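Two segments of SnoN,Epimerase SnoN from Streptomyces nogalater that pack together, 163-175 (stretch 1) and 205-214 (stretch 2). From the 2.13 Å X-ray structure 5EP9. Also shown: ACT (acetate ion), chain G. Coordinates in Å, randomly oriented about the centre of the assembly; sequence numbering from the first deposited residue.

Stretch 1, residues 163-175: LVDVPVERGCMTF
Stretch 2 (205-214) PRVTVPLRAG

The apolar centre of this contact is small and lies on one face of a two-stranded antiparallel arrangement. Phe 175 (chi1 m, chi2 -88°) and Val 209 (chi1 t) project from this face, and Phe 175 CD2 meets Val 209 CG2 at 3.9 Å, with the methyl at the edge of the ring, near its plane. Val 207, also t, and Met 173 (chi1 m, chi2 -147°, chi3 m) share the face. A second apolar patch gathers near Pro 210, whose ring is C-gamma endo: Val 168 CG2 (chi1 t) lies 4.2 Å from Pro 210 CG, and Cys 172 SG (chi1 p) lies 4.3 Å from Pro 210 CD. The CA-to-CB bond of Cys 172 points toward the other stretch, bringing its SG to 3.4 Å from Thr 208 CG2.

The backbone beneath is extended, and the strands 173-175 and 207-209 run at 149° with their axes 4.6 Å apart at closest approach. Phe 175 pairs with Val 207 at a CA-CA distance of 5.3 Å, and both bonds of this narrow ring form: Phe 175 N to Val 207 O and Val 207 N to Phe 175 O, each 2.9 Å. One step along, Thr 174 faces Thr 208 in a non-hydrogen-bonded pair, CA-CA 4.1 Å. Here the close backbones allow Thr 174 CA to approach Val 207 O at 3.2 Å in a CA-H...O contact. Next, Val 209 N donates to Met 173 O at 2.9 Å. The return link is made through a water, which accepts from Met 173 N and donates to Val 209 O, each at 2.8 Å; the CA atoms of Met 173 and Val 209 stand 5.8 Å apart.

Stretch 1 then departs from its partner. Between Pro 167 and Cys 172 it makes a turn, closed by Arg 170 N to Pro 167 O at 2.9 Å and Gly 171 N to Val 168 O at 3.0 Å. Gly 171 has phi/psi 98/38, where a CB would jam against the preceding carbonyl. Pairing resumes before the turn as a single antiparallel bridge: Val 166 N to Leu 211 O is 2.8 Å and Leu 211 N to Val 166 O is 3.1 Å, with CA atoms 5.1 Å apart.

Polar side chains complete the contact. On the face opposite Phe 175, the two threonines, both m, join their hydroxyls, Thr 174 OG1 to Thr 208 OG1 at 2.7 Å. Beside them, Arg 206 NH1 donates to acetate OXT at 3.0 Å. Beyond the single bridge, Asp 165 (chi1 -84°) forms a two-pronged salt bridge with Arg 212 (chi1 m, chi2 -135°, chi3 p): Arg 212 NH2 reaches Asp 165 OD2 at 2.7 Å, and Arg 212 NE reaches Asp 165 OD1 at 3.2 Å. Asp 165 OD1 also accepts from Ala 213 N at 2.9 Å, so one carboxylate binds both a guanidinium edge and the backbone next to it.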

# COMPACT_ATOMS: atom_id res chain seq x y z
N LEU A 163 -2.20 9.82 -7.62
CA LEU A 163 -2.18 11.26 -7.56
C LEU A 163 -2.11 11.92 -8.94
O LEU A 163 -2.25 13.12 -9.04
CB LEU A 163 -1.05 11.74 -6.64
CG LEU A 163 -1.17 11.26 -5.18
CD1 LEU A 163 0.02 11.72 -4.42
CD2 LEU A 163 -2.42 11.81 -4.57
N VAL A 164 -1.90 11.11 -9.99
CA VAL A 164 -2.02 11.52 -11.37
C VAL A 164 -2.71 10.39 -12.10
O VAL A 164 -2.92 9.32 -11.56
CB VAL A 164 -0.64 11.70 -12.03
CG1 VAL A 164 0.14 12.87 -11.36
CG2 VAL A 164 0.18 10.44 -11.96
N ASP A 165 -3.01 10.63 -13.36
CA ASP A 165 -3.55 9.58 -14.25
C ASP A 165 -2.49 8.50 -14.45
O ASP A 165 -1.33 8.78 -14.69
CB ASP A 165 -3.96 10.22 -15.58
CG ASP A 165 -5.40 10.86 -15.54
OD1 ASP A 165 -6.21 10.66 -14.62
OD2 ASP A 165 -5.72 11.55 -16.51
N VAL A 166 -2.88 7.24 -14.26
CA VAL A 166 -1.96 6.11 -14.37
C VAL A 166 -2.50 5.09 -15.38
O VAL A 166 -3.09 4.11 -15.02
CB VAL A 166 -1.68 5.43 -13.02
CG1 VAL A 166 -0.57 4.44 -13.19
CG2 VAL A 166 -1.23 6.42 -11.98
N PRO A 167 -2.41 5.40 -16.65
CA PRO A 167 -2.78 4.40 -17.60
C PRO A 167 -1.74 3.28 -17.54
O PRO A 167 -0.69 3.44 -16.95
CB PRO A 167 -2.73 5.17 -18.97
CG PRO A 167 -1.71 6.26 -18.73
CD PRO A 167 -1.81 6.59 -17.28
N VAL A 168 -2.01 2.25 -18.30
CA VAL A 168 -1.13 1.09 -18.40
C VAL A 168 0.30 1.52 -18.62
O VAL A 168 1.20 1.08 -17.88
CB VAL A 168 -1.59 0.02 -19.49
CG1 VAL A 168 -0.61 -1.11 -19.51
CG2 VAL A 168 -2.96 -0.52 -19.11
N GLU A 169 0.53 2.34 -19.59
CA GLU A 169 1.89 2.64 -19.96
C GLU A 169 2.68 3.49 -18.97
O GLU A 169 3.93 3.62 -19.07
CB GLU A 169 1.96 3.19 -21.41
CG GLU A 169 1.33 4.55 -21.60
CD GLU A 169 -0.21 4.55 -21.89
OE1 GLU A 169 -0.95 3.46 -21.78
OE2 GLU A 169 -0.63 5.68 -22.32
N ARG A 170 1.98 4.06 -18.01
CA ARG A 170 2.63 4.85 -16.94
C ARG A 170 2.96 4.01 -15.71
O ARG A 170 3.50 4.50 -14.74
CB ARG A 170 1.77 6.08 -16.56
CG ARG A 170 2.51 7.06 -15.67
CD ARG A 170 1.89 8.45 -15.66
NE ARG A 170 2.06 8.99 -16.97
CZ ARG A 170 1.09 9.47 -17.70
NH1 ARG A 170 -0.14 9.56 -17.23
NH2 ARG A 170 1.36 9.93 -18.89
N GLY A 171 2.70 2.69 -15.81
CA GLY A 171 3.09 1.71 -14.78
C GLY A 171 2.03 1.33 -13.78
O GLY A 171 2.30 1.29 -12.57
N CYS A 172 0.80 1.20 -14.21
CA CYS A 172 -0.24 0.81 -13.31
C CYS A 172 0.05 -0.58 -12.84
O CYS A 172 0.93 -1.28 -13.37
CB CYS A 172 -1.66 0.91 -13.92
SG CYS A 172 -2.01 -0.36 -15.14
N MET A 173 -0.75 -1.02 -11.88
CA MET A 173 -0.59 -2.36 -11.26
C MET A 173 -1.38 -3.45 -11.98
O MET A 173 -2.40 -3.18 -12.60
CB MET A 173 -0.93 -2.34 -9.77
CG MET A 173 0.05 -1.42 -9.00
SD MET A 173 0.41 -1.95 -7.31
CE MET A 173 -1.05 -1.25 -6.71
N THR A 174 -0.89 -4.67 -11.76
CA THR A 174 -1.55 -5.92 -12.16
C THR A 174 -1.68 -6.79 -10.92
O THR A 174 -0.76 -6.87 -10.13
CB THR A 174 -0.70 -6.61 -13.21
OG1 THR A 174 -0.67 -5.76 -14.37
CG2 THR A 174 -1.23 -8.02 -13.61
N PHE A 175 -2.83 -7.44 -10.79
CA PHE A 175 -3.13 -8.28 -9.68
C PHE A 175 -3.51 -9.67 -10.15
O PHE A 175 -4.02 -9.83 -11.28
CB PHE A 175 -4.33 -7.72 -8.88
CG PHE A 175 -4.14 -6.31 -8.40
CD1 PHE A 175 -3.55 -6.04 -7.21
CD2 PHE A 175 -4.60 -5.29 -9.15
CE1 PHE A 175 -3.39 -4.69 -6.74
CE2 PHE A 175 -4.44 -3.97 -8.73
CZ PHE A 175 -3.84 -3.68 -7.50
N PRO A 205 -5.34 -16.02 -14.14
CA PRO A 205 -5.37 -14.90 -14.99
C PRO A 205 -4.94 -13.67 -14.25
O PRO A 205 -4.92 -13.67 -13.00
CB PRO A 205 -6.84 -14.75 -15.41
CG PRO A 205 -7.63 -15.60 -14.52
CD PRO A 205 -6.69 -16.71 -14.15
N ARG A 206 -4.50 -12.68 -14.96
CA ARG A 206 -4.01 -11.47 -14.36
C ARG A 206 -4.73 -10.26 -14.84
O ARG A 206 -5.02 -10.19 -15.98
CB ARG A 206 -2.54 -11.30 -14.71
CG ARG A 206 -1.68 -12.43 -14.12
CD ARG A 206 -1.15 -13.23 -15.20
NE ARG A 206 -0.50 -14.47 -14.83
CZ ARG A 206 0.82 -14.63 -14.75
NH1 ARG A 206 1.69 -13.61 -14.78
NH2 ARG A 206 1.28 -15.82 -14.60
N VAL A 207 -4.98 -9.32 -13.96
CA VAL A 207 -5.81 -8.18 -14.25
C VAL A 207 -5.05 -6.89 -14.00
O VAL A 207 -4.59 -6.64 -12.93
CB VAL A 207 -7.08 -8.12 -13.36
CG1 VAL A 207 -7.95 -6.92 -13.75
CG2 VAL A 207 -7.91 -9.40 -13.48
N THR A 208 -4.85 -6.16 -15.07
CA THR A 208 -4.16 -4.93 -15.10
C THR A 208 -5.21 -3.85 -14.96
O THR A 208 -6.19 -3.78 -15.67
CB THR A 208 -3.37 -4.80 -16.45
OG1 THR A 208 -2.43 -5.86 -16.47
CG2 THR A 208 -2.62 -3.45 -16.49
N VAL A 209 -4.93 -2.94 -14.03
CA VAL A 209 -5.90 -1.93 -13.58
C VAL A 209 -5.39 -0.52 -13.73
O VAL A 209 -4.87 0.06 -12.78
CB VAL A 209 -6.24 -2.16 -12.11
CG1 VAL A 209 -7.37 -1.23 -11.62
CG2 VAL A 209 -6.70 -3.61 -11.96
N PRO A 210 -5.63 0.06 -14.87
CA PRO A 210 -5.33 1.50 -14.96
C PRO A 210 -6.25 2.33 -14.05
O PRO A 210 -7.39 1.95 -13.80
CB PRO A 210 -5.50 1.81 -16.41
CG PRO A 210 -6.31 0.71 -16.94
CD PRO A 210 -6.17 -0.47 -16.12
N LEU A 211 -5.72 3.45 -13.62
CA LEU A 211 -6.42 4.31 -12.62
C LEU A 211 -6.38 5.75 -13.08
O LEU A 211 -5.31 6.22 -13.46
CB LEU A 211 -5.67 4.25 -11.26
CG LEU A 211 -5.61 2.93 -10.58
CD1 LEU A 211 -4.85 3.10 -9.27
CD2 LEU A 211 -7.02 2.43 -10.28
N ARG A 212 -7.50 6.43 -12.94
CA ARG A 212 -7.48 7.90 -13.00
C ARG A 212 -6.97 8.55 -11.71
O ARG A 212 -7.07 7.95 -10.62
CB ARG A 212 -8.90 8.40 -13.31
CG ARG A 212 -9.41 7.88 -14.67
CD ARG A 212 -10.07 8.92 -15.48
NE ARG A 212 -9.03 9.90 -15.98
CZ ARG A 212 -9.19 10.69 -17.06
NH1 ARG A 212 -10.32 10.60 -17.76
NH2 ARG A 212 -8.20 11.50 -17.48
N ALA A 213 -6.48 9.79 -11.82
CA ALA A 213 -6.11 10.56 -10.64
C ALA A 213 -7.26 10.52 -9.66
O ALA A 213 -8.40 10.77 -10.02
CB ALA A 213 -5.81 12.02 -11.02
N GLY A 214 -6.94 10.24 -8.39
CA GLY A 214 -7.91 10.23 -7.28
C GLY A 214 -8.60 8.91 -7.06
O GLY A 214 -9.38 8.77 -6.12
C ACT G . 1.65 -10.14 -13.09
O ACT G . 2.58 -9.38 -13.37
OXT ACT G . 1.06 -10.77 -14.00
CH3 ACT G . 1.24 -10.25 -11.66
O HOH W 1 -3.02 0.26 -10.73